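Local coordinates for ABC transporter periplasmic peptide-binding protein (Pseudoalteromonas, PDB 4QFL) that binds dipeptides in the periplasm, here Ala-Phe, and probably delivers them to an ABC transporter for uptake, at residues L95-F101 and E112-V118; D281-E287 and R508-A514; L470-L475 and Y486-A490. The contacts are given in a common frame with arbitrary orientation. Residue numbers count along the deposited sequence, not the author numbering.

Interaction 1 of 3, residues L95-F101 and E112-V118; sequences LRKGVKF and EFNADDV
Residues 95-101 leave strand 90-95 as an extended loop turning at Gly-98 (phi/psi 84/21°), beside residues 112-118, which enter helix 115-126. CA atoms pair Val-99 with Phe-113 (5.4 Å). Water 2 donates to Glu-112 OE1 (2.9 Å) and accepts from Gly-98 N (2.7 Å). Phe-113 N donates to Val-99 O (2.9 Å). Water 1 donates to Phe-113 O (2.8 Å) and Arg-96 O (3.0 Å) and accepts from Val-99 N (2.7 Å). The t rotamer of Phe-113 sets its ring among Leu-95, Val-99 and Phe-101, with Phe-113 CZ 3.8 Å from Leu-95 CD1. Asn-114, the N-cap, accepts at OD1 from Asp-116 N and donates from N to Asp-117 OD2 (2.8 Å), a capping box. Ala-115 CA lies 3.6 Å from Leu-95 CD1. Asp-117 OD2 meets the Phe-101 ring edge at CE2 (3.4 Å) and salt-bridges Arg-111. Val-118 CG2 touches Leu-95 CD1 (3.6 Å). Polar bonds hold the loops; Ala-115 and Val-118, also on strand 162-167, tie the helix start to the four-stranded antiparallel sheet.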
loop_
_atom_site.group_PDB
_atom_site.type_symbol
_atom_site.label_atom_id
_atom_site.label_comp_id
_atom_site.label_asym_id
_atom_site.label_seq_id
_atom_site.Cartn_x
_atom_site.Cartn_y
_atom_site.Cartn_z
ATOM N N LEU A 95 -16.330 3.653 -21.490
ATOM C CA LEU A 95 -15.488 4.750 -21.029
ATOM C C LEU A 95 -16.105 6.125 -21.211
ATOM O O LEU A 95 -16.797 6.389 -22.194
ATOM C CB LEU A 95 -14.122 4.721 -21.719
ATOM C CG LEU A 95 -13.374 3.392 -21.804
ATOM C CD1 LEU A 95 -12.116 3.584 -22.645
ATOM C CD2 LEU A 95 -13.040 2.842 -20.420
ATOM N N ARG A 96 -15.806 7.001 -20.259
ATOM C CA ARG A 96 -16.290 8.382 -20.246
ATOM C C ARG A 96 -15.789 9.189 -21.443
ATOM O O ARG A 96 -14.621 9.100 -21.814
ATOM C CB ARG A 96 -15.850 9.059 -18.946
ATOM C CG ARG A 96 -16.400 10.448 -18.732
ATOM C CD ARG A 96 -16.136 10.897 -17.309
ATOM N NE ARG A 96 -16.493 9.876 -16.323
ATOM C CZ ARG A 96 -17.616 9.883 -15.610
ATOM N NH1 ARG A 96 -18.497 10.868 -15.769
ATOM N NH2 ARG A 96 -17.857 8.919 -14.727
ATOM N N LYS A 97 -16.678 9.975 -22.044
ATOM C CA LYS A 97 -16.321 10.838 -23.161
ATOM C C LYS A 97 -16.021 12.243 -22.659
ATOM O O LYS A 97 -16.570 12.682 -21.643
ATOM C CB LYS A 97 -17.462 10.889 -24.191
ATOM C CG LYS A 97 -17.219 10.128 -25.508
ATOM C CD LYS A 97 -18.329 10.426 -26.519
ATOM C CE LYS A 97 -17.918 10.104 -27.940
ATOM N NZ LYS A 97 -16.626 10.744 -28.312
ATOM N N GLY A 98 -15.144 12.951 -23.362
ATOM C CA GLY A 98 -14.871 14.334 -23.036
ATOM C C GLY A 98 -13.846 14.550 -21.939
ATOM O O GLY A 98 -13.799 15.618 -21.338
ATOM N N VAL A 99 -13.008 13.555 -21.678
ATOM C CA VAL A 99 -12.013 13.687 -20.621
ATOM C C VAL A 99 -10.690 14.113 -21.214
ATOM O O VAL A 99 -10.166 13.449 -22.098
ATOM C CB VAL A 99 -11.785 12.366 -19.876
ATOM C CG1 VAL A 99 -10.639 12.526 -18.881
ATOM C CG2 VAL A 99 -13.070 11.915 -19.188
ATOM N N LYS A 100 -10.153 15.221 -20.721
ATOM C CA LYS A 100 -8.922 15.780 -21.267
ATOM C C LYS A 100 -7.703 15.433 -20.435
ATOM O O LYS A 100 -7.721 15.559 -19.214
ATOM C CB LYS A 100 -9.020 17.306 -21.374
ATOM C CG LYS A 100 -9.879 17.805 -22.529
ATOM C CD LYS A 100 -10.018 19.297 -22.467
ATOM C CE LYS A 100 -11.053 19.800 -23.445
ATOM N NZ LYS A 100 -11.149 21.275 -23.369
ATOM N N PHE A 101 -6.642 15.011 -21.104
ATOM C CA PHE A 101 -5.349 14.894 -20.453
ATOM C C PHE A 101 -4.763 16.267 -20.167
ATOM O O PHE A 101 -5.097 17.245 -20.833
ATOM C CB PHE A 101 -4.381 14.067 -21.299
ATOM C CG PHE A 101 -4.651 12.595 -21.240
ATOM C CD1 PHE A 101 -4.298 11.856 -20.120
ATOM C CD2 PHE A 101 -5.270 11.948 -22.292
ATOM C CE1 PHE A 101 -4.547 10.496 -20.052
ATOM C CE2 PHE A 101 -5.523 10.592 -22.229
ATOM C CZ PHE A 101 -5.164 9.869 -21.103
ATOM N N GLU A 112 -8.708 13.651 -26.870
ATOM C CA GLU A 112 -9.156 13.332 -25.525
ATOM C C GLU A 112 -8.972 11.849 -25.209
ATOM O O GLU A 112 -8.718 11.025 -26.092
ATOM C CB GLU A 112 -10.617 13.756 -25.333
ATOM C CG GLU A 112 -10.845 15.250 -25.531
ATOM C CD GLU A 112 -12.248 15.692 -25.174
ATOM O OE1 GLU A 112 -13.139 14.824 -25.084
ATOM O OE2 GLU A 112 -12.466 16.907 -24.985
ATOM N N PHE A 113 -9.100 11.529 -23.929
ATOM C CA PHE A 113 -9.032 10.159 -23.439
ATOM C C PHE A 113 -9.963 9.189 -24.184
ATOM O O PHE A 113 -11.147 9.477 -24.408
ATOM C CB PHE A 113 -9.336 10.148 -21.937
ATOM C CG PHE A 113 -9.766 8.822 -21.431
ATOM C CD1 PHE A 113 -8.877 7.762 -21.405
ATOM C CD2 PHE A 113 -11.059 8.625 -20.982
ATOM C CE1 PHE A 113 -9.272 6.523 -20.944
ATOM C CE2 PHE A 113 -11.466 7.393 -20.522
ATOM C CZ PHE A 113 -10.567 6.336 -20.501
ATOM N N ASN A 114 -9.417 8.042 -24.582
ATOM C CA ASN A 114 -10.225 7.012 -25.228
ATOM C C ASN A 114 -9.673 5.625 -24.958
ATOM O O ASN A 114 -8.747 5.463 -24.152
ATOM C CB ASN A 114 -10.357 7.263 -26.737
ATOM C CG ASN A 114 -9.030 7.185 -27.460
ATOM O OD1 ASN A 114 -8.152 6.405 -27.094
ATOM N ND2 ASN A 114 -8.871 8.008 -28.494
ATOM N N ALA A 115 -10.256 4.633 -25.623
ATOM C CA ALA A 115 -9.881 3.231 -25.441
ATOM C C ALA A 115 -8.387 2.960 -25.622
ATOM O O ALA A 115 -7.833 2.071 -24.989
ATOM C CB ALA A 115 -10.690 2.351 -26.383
ATOM N N ASP A 116 -7.745 3.713 -26.511
ATOM C CA ASP A 116 -6.326 3.529 -26.788
ATOM C C ASP A 116 -5.456 3.725 -25.545
ATOM O O ASP A 116 -4.432 3.059 -25.384
ATOM C CB ASP A 116 -5.877 4.485 -27.888
ATOM C CG ASP A 116 -6.379 4.073 -29.250
ATOM O OD1 ASP A 116 -6.718 2.882 -29.415
ATOM O OD2 ASP A 116 -6.417 4.931 -30.159
ATOM N N ASP A 117 -5.868 4.646 -24.681
ATOM C CA ASP A 117 -5.145 4.943 -23.445
ATOM C C ASP A 117 -5.264 3.809 -22.441
ATOM O O ASP A 117 -4.319 3.493 -21.713
ATOM C CB ASP A 117 -5.679 6.232 -22.842
ATOM C CG ASP A 117 -5.567 7.401 -23.797
ATOM O OD1 ASP A 117 -4.431 7.705 -24.214
ATOM O OD2 ASP A 117 -6.613 7.996 -24.143
ATOM N N VAL A 118 -6.438 3.191 -22.411
ATOM C CA VAL A 118 -6.679 2.064 -21.525
ATOM C C VAL A 118 -5.838 0.884 -21.967
ATOM O O VAL A 118 -5.147 0.254 -21.158
ATOM C CB VAL A 118 -8.163 1.686 -21.510
ATOM C CG1 VAL A 118 -8.403 0.440 -20.669
ATOM C CG2 VAL A 118 -8.988 2.860 -20.987
HETATM O O HOH W 1 -12.898 11.251 -23.049
HETATM O O HOH W 2 -13.941 12.133 -25.600
#

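Interaction 2 of 3, residues D281-E287 and R508-A514; sequences DINVERE and RFQASSA
This is an antiparallel strand pairing in the large mixed sheet. It joins strand 282-287 to the later part of strand 500-513, more than 200 residues on in the chain. The short strand axes lie 4.6 Å apart at 165°. Hydrogen-bonded pairs are Asn-283 with Ser-512, Glu-285 with Gln-510 and Glu-287 with Arg-508. Non-hydrogen-bonded pairs are Ile-282 with Ser-513, Val-284 with Ala-511 and Arg-286 with Phe-509. Asn-283 N donates to Ser-512 O (2.8 Å) and Ser-512 N to Asn-283 O (2.9 Å). Glu-285 N donates to Gln-510 O (2.9 Å), and the return bond, Gln-510 N to Glu-285 O, is 3.2 Å. Glu-287 N reaches Arg-508 O at 2.9 Å; Arg-508 N reaches Glu-287 O at 2.8 Å. Ala-514 N to Asp-281 O (2.9 Å) extends the ladder. Val-284 and Ala-511 share a face with Arg-286 and Phe-509. There Val-284 CG2 meets Ala-511 CB (4.1 Å), and Arg-286 NH1 lies at the Phe-509 ring edge, 3.6 Å from Phe-509 CZ. Helix 273-278 packs on Val-284, Phe-509 and Ala-511. On the other face, water 3 accepts from Asn-283 ND2 and Ser-512 OG. Arg-508 and Glu-287 both bond to Gly-522. Strand 264-266 pairs with strand 500-513 as well. Such a sheet, assembled from distant parts of the chain and covered by helices, fits the alpha/beta lobe of a periplasmic binding protein.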
loop_
_atom_site.group_PDB
_atom_site.type_symbol
_atom_site.label_atom_id
_atom_site.label_comp_id
_atom_site.label_asym_id
_atom_site.label_seq_id
_atom_site.Cartn_x
_atom_site.Cartn_y
_atom_site.Cartn_z
ATOM N N ASP A 281 -6.858 25.432 16.851
ATOM C CA ASP A 281 -6.788 25.693 15.415
ATOM C C ASP A 281 -6.313 24.496 14.590
ATOM O O ASP A 281 -5.967 24.648 13.423
ATOM C CB ASP A 281 -5.908 26.922 15.133
ATOM C CG ASP A 281 -4.537 26.824 15.784
ATOM O OD1 ASP A 281 -4.248 25.778 16.403
ATOM O OD2 ASP A 281 -3.748 27.787 15.668
ATOM N N ILE A 282 -6.288 23.314 15.201
ATOM C CA ILE A 282 -5.861 22.104 14.510
ATOM C C ILE A 282 -6.907 21.012 14.678
ATOM O O ILE A 282 -7.486 20.850 15.755
ATOM C CB ILE A 282 -4.499 21.608 15.033
ATOM C CG1 ILE A 282 -3.392 22.562 14.616
ATOM C CG2 ILE A 282 -4.182 20.217 14.504
ATOM C CD1 ILE A 282 -2.066 22.191 15.184
ATOM N N ASN A 283 -7.155 20.275 13.603
ATOM C CA ASN A 283 -8.015 19.099 13.649
ATOM C C ASN A 283 -7.189 17.843 13.485
ATOM O O ASN A 283 -6.292 17.786 12.657
ATOM C CB ASN A 283 -9.050 19.134 12.530
ATOM C CG ASN A 283 -10.002 20.297 12.648
ATOM O OD1 ASN A 283 -10.443 20.658 13.746
ATOM N ND2 ASN A 283 -10.330 20.894 11.513
ATOM N N VAL A 284 -7.499 16.825 14.266
ATOM C CA VAL A 284 -6.855 15.540 14.072
ATOM C C VAL A 284 -7.942 14.491 13.851
ATOM O O VAL A 284 -8.760 14.226 14.741
ATOM C CB VAL A 284 -5.945 15.182 15.252
ATOM C CG1 VAL A 284 -5.131 13.933 14.932
ATOM C CG2 VAL A 284 -5.038 16.358 15.577
ATOM N N GLU A 285 -7.977 13.929 12.648
ATOM C CA GLU A 285 -8.967 12.913 12.340
ATOM C C GLU A 285 -8.434 11.567 12.777
ATOM O O GLU A 285 -7.234 11.342 12.777
ATOM C CB GLU A 285 -9.264 12.877 10.851
ATOM C CG GLU A 285 -9.907 14.122 10.302
ATOM C CD GLU A 285 -9.988 14.081 8.785
ATOM O OE1 GLU A 285 -10.850 13.338 8.258
ATOM O OE2 GLU A 285 -9.175 14.772 8.117
ATOM N N ARG A 286 -9.347 10.672 13.131
ATOM C CA ARG A 286 -9.011 9.382 13.697
ATOM C C ARG A 286 -10.014 8.389 13.141
ATOM O O ARG A 286 -11.164 8.391 13.540
ATOM C CB ARG A 286 -9.136 9.470 15.224
ATOM C CG ARG A 286 -9.034 8.159 15.964
ATOM C CD ARG A 286 -9.398 8.327 17.438
ATOM N NE ARG A 286 -9.275 7.059 18.143
ATOM C CZ ARG A 286 -8.353 6.792 19.061
ATOM N NH1 ARG A 286 -7.475 7.721 19.428
ATOM N NH2 ARG A 286 -8.315 5.596 19.623
ATOM N N GLU A 287 -9.599 7.555 12.196
ATOM C CA GLU A 287 -10.555 6.670 11.547
ATOM C C GLU A 287 -10.133 5.210 11.600
ATOM O O GLU A 287 -8.938 4.900 11.636
ATOM C CB GLU A 287 -10.742 7.081 10.094
ATOM C CG GLU A 287 -10.927 8.563 9.899
ATOM C CD GLU A 287 -11.140 8.943 8.433
ATOM O OE1 GLU A 287 -11.376 10.145 8.170
ATOM O OE2 GLU A 287 -11.078 8.051 7.545
ATOM N N ARG A 508 -6.113 5.182 11.720
ATOM C CA ARG A 508 -5.590 6.103 10.724
ATOM C C ARG A 508 -5.739 7.553 11.201
ATOM O O ARG A 508 -6.852 8.046 11.331
ATOM C CB ARG A 508 -6.316 5.889 9.400
ATOM C CG ARG A 508 -5.688 6.601 8.232
ATOM C CD ARG A 508 -6.373 6.254 6.925
ATOM N NE ARG A 508 -5.537 6.646 5.799
ATOM C CZ ARG A 508 -5.720 6.224 4.558
ATOM N NH1 ARG A 508 -6.730 5.413 4.284
ATOM N NH2 ARG A 508 -4.899 6.612 3.596
ATOM N N PHE A 509 -4.623 8.226 11.472
ATOM C CA PHE A 509 -4.650 9.617 11.937
ATOM C C PHE A 509 -4.149 10.603 10.878
ATOM O O PHE A 509 -3.273 10.286 10.085
ATOM C CB PHE A 509 -3.754 9.814 13.163
ATOM C CG PHE A 509 -4.242 9.145 14.414
ATOM C CD1 PHE A 509 -5.171 9.771 15.233
ATOM C CD2 PHE A 509 -3.725 7.915 14.800
ATOM C CE1 PHE A 509 -5.601 9.167 16.394
ATOM C CE2 PHE A 509 -4.152 7.298 15.961
ATOM C CZ PHE A 509 -5.095 7.927 16.762
ATOM N N GLN A 510 -4.692 11.815 10.895
ATOM C CA GLN A 510 -4.115 12.917 10.141
ATOM C C GLN A 510 -4.373 14.256 10.816
ATOM O O GLN A 510 -5.489 14.534 11.253
ATOM C CB GLN A 510 -4.657 12.969 8.723
ATOM C CG GLN A 510 -4.086 14.121 7.917
ATOM C CD GLN A 510 -4.538 14.065 6.488
ATOM O OE1 GLN A 510 -5.617 14.544 6.152
ATOM N NE2 GLN A 510 -3.727 13.449 5.634
ATOM N N ALA A 511 -3.338 15.084 10.896
ATOM C CA ALA A 511 -3.496 16.405 11.479
ATOM C C ALA A 511 -3.576 17.461 10.394
ATOM O O ALA A 511 -2.924 17.358 9.365
ATOM C CB ALA A 511 -2.359 16.715 12.435
ATOM N N SER A 512 -4.385 18.485 10.626
ATOM C CA SER A 512 -4.453 19.584 9.686
ATOM C C SER A 512 -4.908 20.880 10.347
ATOM O O SER A 512 -5.546 20.871 11.400
ATOM C CB SER A 512 -5.360 19.218 8.498
ATOM O OG SER A 512 -6.691 18.938 8.902
ATOM N N SER A 513 -4.554 21.996 9.722
ATOM C CA SER A 513 -5.117 23.277 10.103
ATOM C C SER A 513 -6.645 23.258 10.030
ATOM O O SER A 513 -7.247 22.669 9.125
ATOM C CB SER A 513 -4.582 24.383 9.210
ATOM O OG SER A 513 -5.544 25.417 9.151
ATOM N N ALA A 514 -7.274 23.910 10.997
ATOM C CA ALA A 514 -8.720 23.988 11.021
ATOM C C ALA A 514 -9.216 24.708 9.780
ATOM O O ALA A 514 -10.403 24.695 9.489
ATOM C CB ALA A 514 -9.194 24.694 12.267
HETATM O O HOH W 3 -9.313 20.143 9.017
HETATM O O HOH W 4 -6.953 16.206 9.836
#

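Interaction 3 of 3, residues L470-L475 and Y486-A490; sequences LLTKAL and YYDAA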
loop_
_atom_site.group_PDB
_atom_site.type_symbol
_atom_site.label_atom_id
_atom_site.label_comp_id
_atom_site.label_asym_id
_atom_site.label_seq_id
_atom_site.Cartn_x
_atom_site.Cartn_y
_atom_site.Cartn_z
ATOM N N LEU A 470 -4.728 -22.189 -1.657
ATOM C CA LEU A 470 -5.889 -21.657 -0.954
ATOM C C LEU A 470 -6.317 -20.329 -1.562
ATOM O O LEU A 470 -7.507 -20.054 -1.709
ATOM C CB LEU A 470 -5.581 -21.465 0.534
ATOM C CG LEU A 470 -5.425 -22.720 1.390
ATOM C CD1 LEU A 470 -4.952 -22.377 2.798
ATOM C CD2 LEU A 470 -6.742 -23.478 1.418
ATOM N N LEU A 471 -5.341 -19.498 -1.907
ATOM C CA LEU A 471 -5.640 -18.182 -2.450
ATOM C C LEU A 471 -6.315 -18.307 -3.819
ATOM O O LEU A 471 -7.273 -17.602 -4.131
ATOM C CB LEU A 471 -4.365 -17.332 -2.538
ATOM C CG LEU A 471 -3.538 -17.142 -1.258
ATOM C CD1 LEU A 471 -2.452 -16.106 -1.469
ATOM C CD2 LEU A 471 -4.409 -16.734 -0.096
ATOM N N THR A 472 -5.815 -19.228 -4.629
ATOM C CA THR A 472 -6.354 -19.442 -5.957
ATOM C C THR A 472 -7.801 -19.921 -5.921
ATOM O O THR A 472 -8.645 -19.443 -6.680
ATOM C CB THR A 472 -5.509 -20.470 -6.695
ATOM O OG1 THR A 472 -4.180 -19.955 -6.805
ATOM C CG2 THR A 472 -6.077 -20.731 -8.084
ATOM N N LYS A 473 -8.083 -20.872 -5.037
ATOM C CA LYS A 473 -9.433 -21.403 -4.921
ATOM C C LYS A 473 -10.415 -20.317 -4.474
ATOM O O LYS A 473 -11.538 -20.241 -4.973
ATOM C CB LYS A 473 -9.450 -22.611 -3.986
ATOM C CG LYS A 473 -8.532 -23.726 -4.467
ATOM C CD LYS A 473 -8.613 -24.965 -3.598
ATOM C CE LYS A 473 -7.772 -26.091 -4.184
ATOM N NZ LYS A 473 -8.016 -27.379 -3.487
ATOM N N ALA A 474 -9.967 -19.461 -3.559
ATOM C CA ALA A 474 -10.767 -18.330 -3.086
ATOM C C ALA A 474 -11.044 -17.344 -4.209
ATOM O O ALA A 474 -12.015 -16.596 -4.165
ATOM C CB ALA A 474 -10.065 -17.629 -1.930
ATOM N N LEU A 475 -10.188 -17.345 -5.221
ATOM C CA LEU A 475 -10.365 -16.467 -6.366
ATOM C C LEU A 475 -11.116 -17.174 -7.495
ATOM O O LEU A 475 -11.564 -16.536 -8.449
ATOM C CB LEU A 475 -9.012 -15.961 -6.854
ATOM C CG LEU A 475 -8.298 -15.041 -5.863
ATOM C CD1 LEU A 475 -7.040 -14.486 -6.490
ATOM C CD2 LEU A 475 -9.201 -13.908 -5.400
ATOM N N TYR A 486 -11.878 -20.660 2.388
ATOM C CA TYR A 486 -10.481 -20.647 2.002
ATOM C C TYR A 486 -9.698 -19.597 2.783
ATOM O O TYR A 486 -8.596 -19.866 3.254
ATOM C CB TYR A 486 -10.350 -20.465 0.487
ATOM C CG TYR A 486 -10.908 -21.652 -0.254
ATOM C CD1 TYR A 486 -10.385 -22.921 -0.041
ATOM C CD2 TYR A 486 -11.964 -21.522 -1.143
ATOM C CE1 TYR A 486 -10.893 -24.030 -0.699
ATOM C CE2 TYR A 486 -12.480 -22.636 -1.812
ATOM C CZ TYR A 486 -11.937 -23.885 -1.582
ATOM O OH TYR A 486 -12.428 -25.003 -2.223
ATOM N N TYR A 487 -10.274 -18.411 2.942
ATOM C CA TYR A 487 -9.614 -17.383 3.738
ATOM C C TYR A 487 -9.482 -17.812 5.188
ATOM O O TYR A 487 -8.513 -17.460 5.846
ATOM C CB TYR A 487 -10.306 -16.027 3.597
ATOM C CG TYR A 487 -10.100 -15.455 2.226
ATOM C CD1 TYR A 487 -8.838 -15.470 1.639
ATOM C CD2 TYR A 487 -11.160 -14.940 1.489
ATOM C CE1 TYR A 487 -8.636 -14.976 0.367
ATOM C CE2 TYR A 487 -10.967 -14.435 0.214
ATOM C CZ TYR A 487 -9.702 -14.460 -0.343
ATOM O OH TYR A 487 -9.497 -13.964 -1.613
ATOM N N ASP A 488 -10.443 -18.587 5.687
ATOM C CA ASP A 488 -10.298 -19.159 7.020
ATOM C C ASP A 488 -9.070 -20.060 7.090
ATOM O O ASP A 488 -8.263 -19.966 8.019
ATOM C CB ASP A 488 -11.539 -19.966 7.414
ATOM C CG ASP A 488 -12.720 -19.091 7.760
ATOM O OD1 ASP A 488 -12.508 -17.894 8.003
ATOM O OD2 ASP A 488 -13.861 -19.597 7.800
ATOM N N ALA A 489 -8.940 -20.946 6.112
ATOM C CA ALA A 489 -7.847 -21.899 6.132
ATOM C C ALA A 489 -6.530 -21.141 5.999
ATOM O O ALA A 489 -5.508 -21.536 6.570
ATOM C CB ALA A 489 -8.015 -22.929 5.010
ATOM N N ALA A 490 -6.563 -20.040 5.251
ATOM C CA ALA A 490 -5.365 -19.249 5.011
ATOM C C ALA A 490 -4.887 -18.571 6.288
ATOM O O ALA A 490 -3.687 -18.535 6.580
ATOM C CB ALA A 490 -5.618 -18.218 3.928
HETATM O O HOH W 5 -7.225 -15.015 -2.800
#
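Tyr-486 lays its ring over the start of the Lys-473 side chain. Lys-473 CB stands 3.6 Å from the Tyr-486 ring centroid, only 10° off the normal, a CH-pi contact. Tyr-487 receives Ala-474 in the same way: Ala-474 CB is 3.9 Å from the Tyr-487 ring centroid. The same methyl also meets Tyr-486 CB at 3.7 Å, so Ala-474 sits between two successive tyrosines. Leu-470 continues the apolar seam. Leu-470 CD2 lies at the Tyr-486 ring edge, 4.0 Å from Tyr-486 CD1, and Leu-470 CD1 is 3.8 Å from Ala-489 CB. Water 5 supplies a polar link: it donates to Leu-471 O (2.9 Å) and accepts from Tyr-487 OH (2.8 Å). That hydroxyl also bonds to Arg-483. The short helix axes are antiparallel, at 162° and 9.0 Å, so helices 465-475 and 480-497 form the arms of a helical hairpin. Beyond the hairpin, Phe-444 meets the Tyr-487 ring and touches Leu-471, while helix 480-497 leads on to strand 500-513.

The three contacts lie far apart, with centres 36 to 37 Å from one another and nearest atoms about 20 to 22 Å apart. Interaction 1 closes before the others open. Interaction 3 falls between the two strands of interaction 2 in the chain, and helix 480-497 runs on into strand 500-513. The bound alanine and phenylalanine are lined by residues such as Thr-48, Gly-50, Arg-383 and Trp-433, none of which belongs to these segments. Interaction 2 comes near: the Arg-508 side chain is about 8 Å from the alanine and about 9 Å from the phenylalanine. Interactions 1 and 3 each bridge 10 intervening residues, interaction 2 bridges 220.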